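Local atomic coordinates of extracellular solute-binding protein, family 3 (PDB entry 5SV6), a protein that is of unknown function but has the architecture of a periplasmic solute-binding protein and is probably linked to the methanol dehydrogenase system. Residues D54-P57 with Y58-Q62; A91-L94 with V95-L99; G184-R188 with R189-V193. All blocks are in the same frame, centred on the assembly; numbering follows the deposited sequence.

Contact 1: D54-P57 with Y58-Q62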
ATOM      1  N   ASP A  54      -2.119  12.706  -6.571  1.00 13.12           N
ATOM      2  CA  ASP A  54      -2.445  11.723  -7.608  1.00 18.25           C
ATOM      3  C   ASP A  54      -1.902  10.350  -7.249  1.00 17.74           C
ATOM      4  O   ASP A  54      -0.969   9.860  -7.889  1.00 18.48           O
ATOM      5  CB  ASP A  54      -1.882  12.154  -8.971  1.00 19.46           C
ATOM      6  CG  ASP A  54      -2.461  11.339 -10.133  1.00 27.95           C
ATOM      7  OD1 ASP A  54      -3.606  10.852 -10.012  1.00 28.32           O
ATOM      8  OD2 ASP A  54      -1.772  11.188 -11.167  1.00 30.17           O
ATOM      9  N   GLU A  55      -2.452   9.737  -6.206  1.00 13.99           N
ATOM     10  CA  GLU A  55      -1.996   8.397  -5.835  1.00 15.13           C
ATOM     11  C   GLU A  55      -3.151   7.536  -5.324  1.00 13.91           C
ATOM     12  O   GLU A  55      -3.175   7.124  -4.170  1.00 11.29           O
ATOM     13  CB  GLU A  55      -0.842   8.444  -4.823  1.00 15.73           C
ATOM     14  CG  GLU A  55      -0.299   7.058  -4.468  1.00 18.94           C
ATOM     15  CD  GLU A  55       1.205   6.940  -4.527  1.00 25.10           C
ATOM     16  OE1 GLU A  55       1.866   7.823  -5.121  1.00 25.05           O
ATOM     17  OE2 GLU A  55       1.720   5.941  -3.976  1.00 27.03           O
HETATM   18  N   MSE A  56      -4.121   7.293  -6.195  1.00 12.02           N
HETATM   19  CA  MSE A  56      -5.232   6.423  -5.865  1.00 12.00           C
HETATM   20  C   MSE A  56      -4.682   5.012  -5.684  1.00 11.47           C
HETATM   21  O   MSE A  56      -3.677   4.654  -6.308  1.00 12.55           O
HETATM   22  CB  MSE A  56      -6.298   6.482  -6.969  1.00 11.55           C
HETATM   23  CG  MSE A  56      -7.012   7.815  -7.035  1.00 13.54           C
HETATM   24 SE   MSE A  56      -7.923   8.222  -5.356  1.00 23.81          SE
HETATM   25  CE  MSE A  56      -9.607   7.268  -5.624  1.00 15.28           C
ATOM     26  N   PRO A  57      -5.327   4.203  -4.830  1.00 10.10           N
ATOM     27  CA  PRO A  57      -6.586   4.530  -4.140  1.00 10.89           C
ATOM     28  C   PRO A  57      -6.383   5.255  -2.804  1.00 10.19           C
ATOM     29  O   PRO A  57      -7.364   5.530  -2.121  1.00  9.12           O
ATOM     30  CB  PRO A  57      -7.218   3.152  -3.916  1.00 10.12           C
ATOM     31  CG  PRO A  57      -6.018   2.244  -3.693  1.00 10.29           C
ATOM     32  CD  PRO A  57      -4.891   2.817  -4.558  1.00 11.09           C
ATOM     33  N   TYR A  58      -5.137   5.564  -2.451  1.00 10.00           N
ATOM     34  CA  TYR A  58      -4.853   6.243  -1.194  1.00  9.42           C
ATOM     35  C   TYR A  58      -5.401   7.660  -1.142  1.00  8.81           C
ATOM     36  O   TYR A  58      -6.038   8.045  -0.160  1.00  9.07           O
ATOM     37  CB  TYR A  58      -3.341   6.321  -0.926  1.00  9.75           C
ATOM     38  CG  TYR A  58      -2.596   5.002  -0.877  1.00 10.40           C
ATOM     39  CD1 TYR A  58      -1.923   4.523  -1.991  1.00 11.72           C
ATOM     40  CD2 TYR A  58      -2.521   4.267   0.292  1.00 12.66           C
ATOM     41  CE1 TYR A  58      -1.212   3.343  -1.947  1.00 12.67           C
ATOM     42  CE2 TYR A  58      -1.815   3.074   0.344  1.00 10.89           C
ATOM     43  CZ  TYR A  58      -1.170   2.620  -0.778  1.00 12.69           C
ATOM     44  OH  TYR A  58      -0.460   1.439  -0.717  1.00 15.80           O
ATOM     45  N   SER A  59      -5.133   8.440  -2.190  1.00  7.85           N
ATOM     46  CA  SER A  59      -5.283   9.885  -2.115  1.00  8.85           C
ATOM     47  C   SER A  59      -5.308  10.524  -3.497  1.00 10.07           C
ATOM     48  O   SER A  59      -4.600  10.085  -4.391  1.00 10.05           O
ATOM     49  CB  SER A  59      -4.102  10.484  -1.326  1.00  9.42           C
ATOM     50  OG  SER A  59      -4.150  11.907  -1.307  1.00  8.77           O
ATOM     51  N   ASN A  60      -6.127  11.558  -3.665  1.00  9.59           N
ATOM     52  CA  ASN A  60      -5.943  12.493  -4.781  1.00 12.28           C
ATOM     53  C   ASN A  60      -6.422  13.904  -4.409  1.00 11.89           C
ATOM     54  O   ASN A  60      -7.066  14.087  -3.378  1.00 11.99           O
ATOM     55  CB  ASN A  60      -6.557  11.972  -6.107  1.00 12.70           C
ATOM     56  CG  ASN A  60      -8.097  12.004  -6.135  1.00 16.98           C
ATOM     57  OD1 ASN A  60      -8.748  12.604  -5.284  1.00 14.98           O
ATOM     58  ND2 ASN A  60      -8.677  11.337  -7.139  1.00 14.64           N
ATOM     59  N   LYS A  61      -6.129  14.889  -5.252  1.00 14.40           N
ATOM     60  CA  LYS A  61      -6.485  16.267  -4.934  1.00 14.14           C
ATOM     61  C   LYS A  61      -7.999  16.438  -4.767  1.00 17.90           C
ATOM     62  O   LYS A  61      -8.452  17.355  -4.079  1.00 19.69           O
ATOM     63  CB  LYS A  61      -5.922  17.251  -5.968  1.00 19.75           C
ATOM     64  CG  LYS A  61      -5.985  18.716  -5.514  1.00 20.24           C
ATOM     65  CD  LYS A  61      -5.058  19.599  -6.323  1.00 23.80           C
ATOM     66  CE  LYS A  61      -5.106  21.043  -5.841  1.00 26.06           C
ATOM     67  NZ  LYS A  61      -3.989  21.840  -6.416  1.00 29.42           N
ATOM     68  N   GLN A  62      -8.778  15.536  -5.365  1.00 13.79           N
ATOM     69  CA  GLN A  62     -10.240  15.592  -5.230  1.00 16.21           C
ATOM     70  C   GLN A  62     -10.748  14.915  -3.960  1.00 16.59           C
ATOM     71  O   GLN A  62     -11.959  14.822  -3.728  1.00 18.12           O
ATOM     72  CB  GLN A  62     -10.927  15.019  -6.471  1.00 19.00           C
ATOM     73  CG  GLN A  62     -10.785  15.904  -7.696  1.00 18.75           C
ATOM     74  CD  GLN A  62      -9.371  15.927  -8.238  1.00 21.28           C
ATOM     75  OE1 GLN A  62      -8.790  14.880  -8.553  1.00 24.15           O
ATOM     76  NE2 GLN A  62      -8.797  17.116  -8.333  1.00 20.83           N
TER
HETATM   77  O   HOH W   1      -6.877  10.755  -9.193  1.00 17.57           O
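M56 lays its selenium beside the amide of N60, with SE of M56 3.7 Å from ND2 of N60. The selenomethionine is bent at chi2 and chi3, which curls the chain across the asparagine. N60 has CG between its backbone N and carbonyl carbon (chi1 72°), which stands the amide beside the selenium. Its ND2 gives a hydrogen bond to E64 and another to a water, 2.8 Å from ND2 to the water oxygen; that water makes only a weak hydrogen bond to OD1 of D54. E55 and Y58 run side by side, CG of E55 lying 3.9 Å from CD1 of Y58. The backbone O of E55 sits at the edge of the tyrosine ring, in its plane. Y58 carries its OH on to E218, D54 forms a salt bridge with R194, and E55 OE1 accepts a hydrogen bond from the backbone N of A91. The chain folds back through a cis peptide bond before P57. E55 N donates to S59 O at 2.8 Å, and S59 N returns a bond to E55 O. Y58 and S59 both face E55, a classic beta bulge. The chemistry implies a small hairpin closed by backbone bonds, whose polar side chains mostly tie it to the surrounding chain.

Contact 2: A91-L94 with V95-L99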
ATOM      1  N   ALA A  91       3.447   9.319  -3.242  1.00 19.60           N
ATOM      2  CA  ALA A  91       3.263   9.348  -1.786  1.00 16.36           C
ATOM      3  C   ALA A  91       4.495   8.871  -1.014  1.00 17.87           C
ATOM      4  O   ALA A  91       4.717   9.273   0.131  1.00 17.96           O
ATOM      5  CB  ALA A  91       2.021   8.537  -1.376  1.00 15.57           C
ATOM      6  N   ILE A  92       5.308   8.026  -1.635  1.00 18.11           N
ATOM      7  CA  ILE A  92       6.517   7.540  -0.975  1.00 19.74           C
ATOM      8  C   ILE A  92       7.474   8.681  -0.578  1.00 17.86           C
ATOM      9  O   ILE A  92       8.311   8.506   0.312  1.00 18.76           O
ATOM     10  CB  ILE A  92       7.242   6.445  -1.829  1.00 20.65           C
ATOM     11  CG1 ILE A  92       8.262   5.665  -0.988  1.00 21.80           C
ATOM     12  CG2 ILE A  92       7.893   7.052  -3.069  1.00 21.71           C
ATOM     13  CD1 ILE A  92       8.946   4.527  -1.748  1.00 26.41           C
ATOM     14  N   PHE A  93       7.323   9.852  -1.204  1.00 17.33           N
ATOM     15  CA  PHE A  93       8.141  11.036  -0.886  1.00 15.21           C
ATOM     16  C   PHE A  93       7.532  12.013   0.129  1.00 14.81           C
ATOM     17  O   PHE A  93       8.125  13.054   0.424  1.00 15.03           O
ATOM     18  CB  PHE A  93       8.461  11.830  -2.159  1.00 19.09           C
ATOM     19  CG  PHE A  93       9.292  11.076  -3.145  1.00 21.42           C
ATOM     20  CD1 PHE A  93       8.756  10.677  -4.360  1.00 22.43           C
ATOM     21  CD2 PHE A  93      10.603  10.741  -2.851  1.00 23.74           C
ATOM     22  CE1 PHE A  93       9.516   9.967  -5.271  1.00 23.55           C
ATOM     23  CE2 PHE A  93      11.374  10.029  -3.764  1.00 24.06           C
ATOM     24  CZ  PHE A  93      10.829   9.644  -4.971  1.00 24.00           C
ATOM     25  N   LEU A  94       6.352  11.702   0.648  1.00 11.32           N
ATOM     26  CA  LEU A  94       5.673  12.614   1.565  1.00 11.75           C
ATOM     27  C   LEU A  94       6.465  12.870   2.847  1.00 11.60           C
ATOM     28  O   LEU A  94       6.477  13.979   3.373  1.00 12.39           O
ATOM     29  CB  LEU A  94       4.296  12.066   1.921  1.00 13.57           C
ATOM     30  CG  LEU A  94       3.253  12.143   0.808  1.00 13.08           C
ATOM     31  CD1 LEU A  94       1.958  11.492   1.277  1.00 11.45           C
ATOM     32  CD2 LEU A  94       3.023  13.594   0.451  1.00 12.79           C
ATOM     33  N   VAL A  95       7.107  11.827   3.348  1.00 11.09           N
ATOM     34  CA  VAL A  95       7.842  11.925   4.596  1.00 10.90           C
ATOM     35  C   VAL A  95       9.069  12.821   4.430  1.00 12.24           C
ATOM     36  O   VAL A  95       9.274  13.754   5.194  1.00 11.47           O
ATOM     37  CB  VAL A  95       8.262  10.534   5.103  1.00  9.82           C
ATOM     38  CG1 VAL A  95       9.337  10.656   6.190  1.00  9.74           C
ATOM     39  CG2 VAL A  95       7.042   9.760   5.612  1.00 10.82           C
ATOM     40  N   THR A  96       9.874  12.545   3.412  1.00 11.29           N
ATOM     41  CA  THR A  96      11.157  13.225   3.268  1.00 12.38           C
ATOM     42  C   THR A  96      11.074  14.620   2.671  1.00 14.53           C
ATOM     43  O   THR A  96      11.884  15.485   3.007  1.00 15.13           O
ATOM     44  CB  THR A  96      12.131  12.391   2.421  1.00 16.51           C
ATOM     45  OG1 THR A  96      11.513  12.074   1.167  1.00 17.36           O
ATOM     46  CG2 THR A  96      12.469  11.104   3.133  1.00 16.52           C
ATOM     47  N   GLU A  97      10.108  14.854   1.789  1.00 13.57           N
ATOM     48  CA  GLU A  97      10.038  16.144   1.106  1.00 16.77           C
ATOM     49  C   GLU A  97       9.022  17.113   1.707  1.00 16.40           C
ATOM     50  O   GLU A  97       9.061  18.307   1.441  1.00 16.95           O
ATOM     51  CB  GLU A  97       9.803  15.941  -0.394  1.00 20.37           C
ATOM     52  CG  GLU A  97      10.813  14.978  -1.020  1.00 23.42           C
ATOM     53  CD  GLU A  97      11.084  15.266  -2.482  1.00 29.09           C
ATOM     54  OE1 GLU A  97      11.504  16.400  -2.797  1.00 37.72           O
ATOM     55  OE2 GLU A  97      10.883  14.360  -3.319  1.00 30.80           O
ATOM     56  N   LYS A  98       8.109  16.605   2.526  1.00 14.45           N
ATOM     57  CA  LYS A  98       7.093  17.467   3.102  1.00 13.47           C
ATOM     58  C   LYS A  98       7.142  17.490   4.631  1.00 13.59           C
ATOM     59  O   LYS A  98       7.435  18.534   5.238  1.00 12.73           O
ATOM     60  CB  LYS A  98       5.702  17.054   2.601  1.00 14.65           C
ATOM     61  CG  LYS A  98       5.394  17.500   1.171  1.00 18.39           C
ATOM     62  CD  LYS A  98       5.360  19.025   1.092  1.00 21.11           C
ATOM     63  CE  LYS A  98       4.742  19.536  -0.204  1.00 24.62           C
ATOM     64  NZ  LYS A  98       5.653  19.332  -1.358  1.00 25.17           N
ATOM     65  N   LEU A  99       6.847  16.347   5.246  1.00 10.61           N
ATOM     66  CA  LEU A  99       6.787  16.253   6.712  1.00 10.88           C
ATOM     67  C   LEU A  99       8.098  16.672   7.371  1.00 10.95           C
ATOM     68  O   LEU A  99       8.118  17.541   8.239  1.00 10.53           O
ATOM     69  CB  LEU A  99       6.448  14.826   7.137  1.00  9.79           C
ATOM     70  CG  LEU A  99       6.334  14.545   8.632  1.00  9.15           C
ATOM     71  CD1 LEU A  99       5.122  15.248   9.219  1.00 10.68           C
ATOM     72  CD2 LEU A  99       6.266  13.061   8.871  1.00  7.60           C
TER
HETATM   73  O   HOH W   2       9.510   9.919   1.989  1.00 17.37           O
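F93 and E97 each turn CG anti to the carbonyl carbon, and this sets the two side chains side by side, four residues apart in the chain. The glutamate chain stays extended beyond CG. OE2 of E97 comes 3.7 Å from CG of F93, and the carboxylate stands nearly perpendicular to the ring, the planes 88° apart. The approach is oblique to the ring. K89 joins both residues: it forms a salt bridge with OE2 of E97 and a cation-pi contact with F93. An alanine in place of E97 would probably leave K89 without this carboxylate partner and open a gap beside CB and CG of F93. T96 OG1 lies at the edge of the same ring, near its plane, while CG2 of I92 packs over one face. The backbone bonding passes from an i to i+4 bond to one of pi type. E97 N donates to F93 O at 3.0 Å. L94 O then takes two donors. L99 N reaches L94 O at 3.0 Å and almost straight, with 172° at the hydrogen. K98 N lies 3.2 Å from L94 O, above the carbonyl plane, in a more bent bond. A water bridges I92 O and T96 N, its oxygen 3.0 Å from T96 N. L94, V95 and L99 pack on strand 106-111, and K98 and L99 touch C50, which is in a disulfide with C104. The pattern is that of a short helix that widens into a pi-type turn, here laid against the parallel strands of an alpha/beta solute-binding fold.

Contact 3: G184-R188 with R189-V193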
ATOM      1  N   GLY A 184       6.776   2.705 -13.792  1.00 20.40           N
ATOM      2  CA  GLY A 184       7.447   3.914 -14.237  1.00 18.04           C
ATOM      3  C   GLY A 184       8.685   4.217 -13.420  1.00 21.82           C
ATOM      4  O   GLY A 184       8.731   3.937 -12.215  1.00 18.45           O
ATOM      5  N   PHE A 185       9.707   4.771 -14.071  1.00 18.35           N
ATOM      6  CA  PHE A 185      10.881   5.257 -13.352  1.00 19.79           C
ATOM      7  C   PHE A 185      11.199   6.683 -13.775  1.00 21.54           C
ATOM      8  O   PHE A 185      10.784   7.131 -14.848  1.00 19.00           O
ATOM      9  CB  PHE A 185      12.104   4.370 -13.606  1.00 21.17           C
ATOM     10  CG  PHE A 185      12.023   3.020 -12.955  1.00 20.72           C
ATOM     11  CD1 PHE A 185      11.294   1.996 -13.541  1.00 21.55           C
ATOM     12  CD2 PHE A 185      12.690   2.768 -11.765  1.00 25.09           C
ATOM     13  CE1 PHE A 185      11.225   0.747 -12.943  1.00 22.62           C
ATOM     14  CE2 PHE A 185      12.631   1.522 -11.167  1.00 24.04           C
ATOM     15  CZ  PHE A 185      11.895   0.514 -11.755  1.00 22.86           C
ATOM     16  N   LYS A 186      11.951   7.383 -12.933  1.00 21.00           N
ATOM     17  CA  LYS A 186      12.322   8.762 -13.217  1.00 17.64           C
ATOM     18  C   LYS A 186      13.238   8.853 -14.442  1.00 17.10           C
ATOM     19  O   LYS A 186      14.089   7.984 -14.669  1.00 15.86           O
ATOM     20  CB  LYS A 186      12.983   9.398 -11.998  1.00 19.32           C
ATOM     21  CG  LYS A 186      12.968  10.925 -11.993  1.00 17.63           C
ATOM     22  CD  LYS A 186      13.564  11.461 -10.688  1.00 20.90           C
ATOM     23  CE  LYS A 186      13.503  12.977 -10.612  1.00 21.81           C
ATOM     24  NZ  LYS A 186      13.964  13.466  -9.272  1.00 22.19           N
ATOM     25  N   SER A 187      13.033   9.902 -15.232  1.00 16.76           N
ATOM     26  CA  SER A 187      13.880  10.210 -16.381  1.00 17.71           C
ATOM     27  C   SER A 187      13.743  11.701 -16.621  1.00 16.88           C
ATOM     28  O   SER A 187      12.966  12.370 -15.927  1.00 16.66           O
ATOM     29  CB  SER A 187      13.424   9.443 -17.622  1.00 17.78           C
ATOM     30  OG  SER A 187      12.190   9.946 -18.116  1.00 16.99           O
ATOM     31  N   ARG A 188      14.472  12.231 -17.600  1.00 15.02           N
ATOM     32  CA  ARG A 188      14.297  13.637 -17.959  1.00 15.53           C
ATOM     33  C   ARG A 188      12.854  13.920 -18.380  1.00 15.43           C
ATOM     34  O   ARG A 188      12.347  15.019 -18.164  1.00 16.43           O
ATOM     35  CB  ARG A 188      15.257  14.066 -19.073  1.00 12.91           C
ATOM     36  CG  ARG A 188      15.069  13.323 -20.360  1.00 13.54           C
ATOM     37  CD  ARG A 188      15.930  13.897 -21.464  1.00 12.80           C
ATOM     38  NE  ARG A 188      15.625  13.260 -22.736  1.00 14.21           N
ATOM     39  CZ  ARG A 188      14.742  13.727 -23.612  1.00 16.88           C
ATOM     40  NH1 ARG A 188      14.079  14.847 -23.348  1.00 15.24           N
ATOM     41  NH2 ARG A 188      14.522  13.072 -24.751  1.00 15.63           N
ATOM     42  N   ARG A 189      12.188  12.926 -18.963  1.00 16.77           N
ATOM     43  CA  ARG A 189      10.822  13.124 -19.457  1.00 17.73           C
ATOM     44  C   ARG A 189       9.749  12.748 -18.436  1.00 19.19           C
ATOM     45  O   ARG A 189       8.554  12.948 -18.674  1.00 18.59           O
ATOM     46  CB  ARG A 189      10.595  12.325 -20.746  1.00 18.72           C
ATOM     47  CG  ARG A 189      11.466  12.758 -21.900  1.00 19.41           C
ATOM     48  CD  ARG A 189      10.961  12.204 -23.219  1.00 21.91           C
ATOM     49  NE  ARG A 189      11.528  10.891 -23.519  1.00 20.84           N
ATOM     50  CZ  ARG A 189      11.894  10.507 -24.739  1.00 21.25           C
ATOM     51  NH1 ARG A 189      11.756  11.339 -25.764  1.00 25.03           N
ATOM     52  NH2 ARG A 189      12.398   9.298 -24.938  1.00 24.36           N
ATOM     53  N   ASN A 190      10.172  12.192 -17.308  1.00 18.41           N
ATOM     54  CA  ASN A 190       9.230  11.658 -16.331  1.00 18.73           C
ATOM     55  C   ASN A 190       9.685  12.018 -14.924  1.00 19.40           C
ATOM     56  O   ASN A 190      10.144  11.157 -14.167  1.00 17.72           O
ATOM     57  CB  ASN A 190       9.092  10.138 -16.489  1.00 18.84           C
ATOM     58  CG  ASN A 190       7.971   9.550 -15.630  1.00 22.05           C
ATOM     59  OD1 ASN A 190       7.123  10.272 -15.107  1.00 24.85           O
ATOM     60  ND2 ASN A 190       7.971   8.232 -15.488  1.00 20.36           N
ATOM     61  N   GLN A 191       9.547  13.298 -14.588  1.00 19.05           N
ATOM     62  CA  GLN A 191      10.048  13.832 -13.325  1.00 20.10           C
ATOM     63  C   GLN A 191       9.156  13.448 -12.156  1.00 21.79           C
ATOM     64  O   GLN A 191       9.633  13.250 -11.038  1.00 22.65           O
ATOM     65  CB  GLN A 191      10.199  15.353 -13.417  1.00 17.86           C
ATOM     66  CG  GLN A 191      11.335  15.790 -14.338  1.00 14.02           C
ATOM     67  CD  GLN A 191      12.713  15.510 -13.755  1.00 18.98           C
ATOM     68  OE1 GLN A 191      13.179  16.221 -12.862  1.00 17.38           O
ATOM     69  NE2 GLN A 191      13.379  14.469 -14.269  1.00 17.68           N
ATOM     70  N   TYR A 192       7.859  13.343 -12.424  1.00 22.50           N
ATOM     71  CA  TYR A 192       6.900  12.900 -11.420  1.00 24.05           C
ATOM     72  C   TYR A 192       6.442  11.504 -11.803  1.00 26.64           C
ATOM     73  O   TYR A 192       5.657  11.329 -12.735  1.00 29.78           O
ATOM     74  CB  TYR A 192       5.701  13.842 -11.361  1.00 22.61           C
ATOM     75  CG  TYR A 192       6.076  15.300 -11.232  1.00 22.59           C
ATOM     76  CD1 TYR A 192       6.291  15.876  -9.984  1.00 23.21           C
ATOM     77  CD2 TYR A 192       6.212  16.102 -12.357  1.00 22.44           C
ATOM     78  CE1 TYR A 192       6.628  17.218  -9.866  1.00 23.85           C
ATOM     79  CE2 TYR A 192       6.557  17.436 -12.249  1.00 21.61           C
ATOM     80  CZ  TYR A 192       6.764  17.987 -11.006  1.00 20.11           C
ATOM     81  OH  TYR A 192       7.093  19.317 -10.903  1.00 20.34           O
ATOM     82  N   VAL A 193       6.945  10.514 -11.083  1.00 21.47           N
ATOM     83  CA  VAL A 193       6.742   9.119 -11.440  1.00 24.16           C
ATOM     84  C   VAL A 193       5.496   8.585 -10.742  1.00 28.53           C
ATOM     85  O   VAL A 193       5.531   8.282  -9.550  1.00 27.02           O
ATOM     86  CB  VAL A 193       7.962   8.298 -11.010  1.00 24.09           C
ATOM     87  CG1 VAL A 193       7.848   6.876 -11.498  1.00 26.47           C
ATOM     88  CG2 VAL A 193       9.241   8.955 -11.521  1.00 22.05           C
TER
HETATM   89  O   HOH W   3       8.992   5.288 -16.849  1.00 20.65           O
HETATM   90  O   HOH W   4      13.184  16.387 -10.296  1.00 21.62           O
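R188 and R189 lie side by side and point the same way, although both carry positive charge. Their guanidinium planes are 39° apart. CG of R189 packs over one face of the R188 guanidinium, 3.6 Å above its plane. In return NH2 of R188 sits over a face of the R189 guanidinium, toward its rim. The nearest nitrogens, R188 NH2 and R189 NH1, are only 3.4 Å apart. Both are donors and cannot bond, and the like charges probably repel somewhat, which the exposed position may ease. R189 is bent at chi3 (-89°), and this bend turns its guanidinium alongside that of its neighbour.

Q191 approaches the turn on another side. Its chain bends at chi2 and brings NE2 of Q191 within 2.7 Å of S187 O, with the acceptor close to the amide plane. N190 N donates to S187 O at 3.1 Å. The two donors come from opposite faces of the S187 carbonyl, and this grips the type I beta turn that runs from S187 to N190. OG of S187 also accepts a weak bond from R189 N.

K186 stretches out across Q191. A water joins them, held weakly by NZ of K186 and lying 2.6 Å from OE1 of Q191. N190 turns ND2 back to F185 O in a weak bond. At the open end of the loop V193 points its side chain at the first limb. CG1 of V193 lies 3.2 Å from G184 O. CG2 of V193 rests against K186 N.

This part of the loop, 184-193, is at the surface; the loop joins helix 172-180 to helix 197-206. Past the turn, Y192 reaches across to D88 and K89, in the loop that leads from strand 82-87 to helix 94-99.

The three contacts follow one another along the chain, each closing before the next opens. Contact 1 is a two-stranded hairpin after strand 47-52. Contact 2 lies on helix 94-99 and the residues just before it, after strand 82-87, which pairs in parallel with strand 47-52 in the main sheet. Contact 3 is a loop much later in the chain. Contacts 1 and 2 have centres about 15 Å apart and touch directly through E55 and A91. Contact 3 lies about 19 Å from contact 1 and 17 Å from contact 2, centre to centre, and touches neither. D54 with R194, Y58 with E218 on helix 216-224, and Y192 with D88 and K89 bring early and late parts of the chain together.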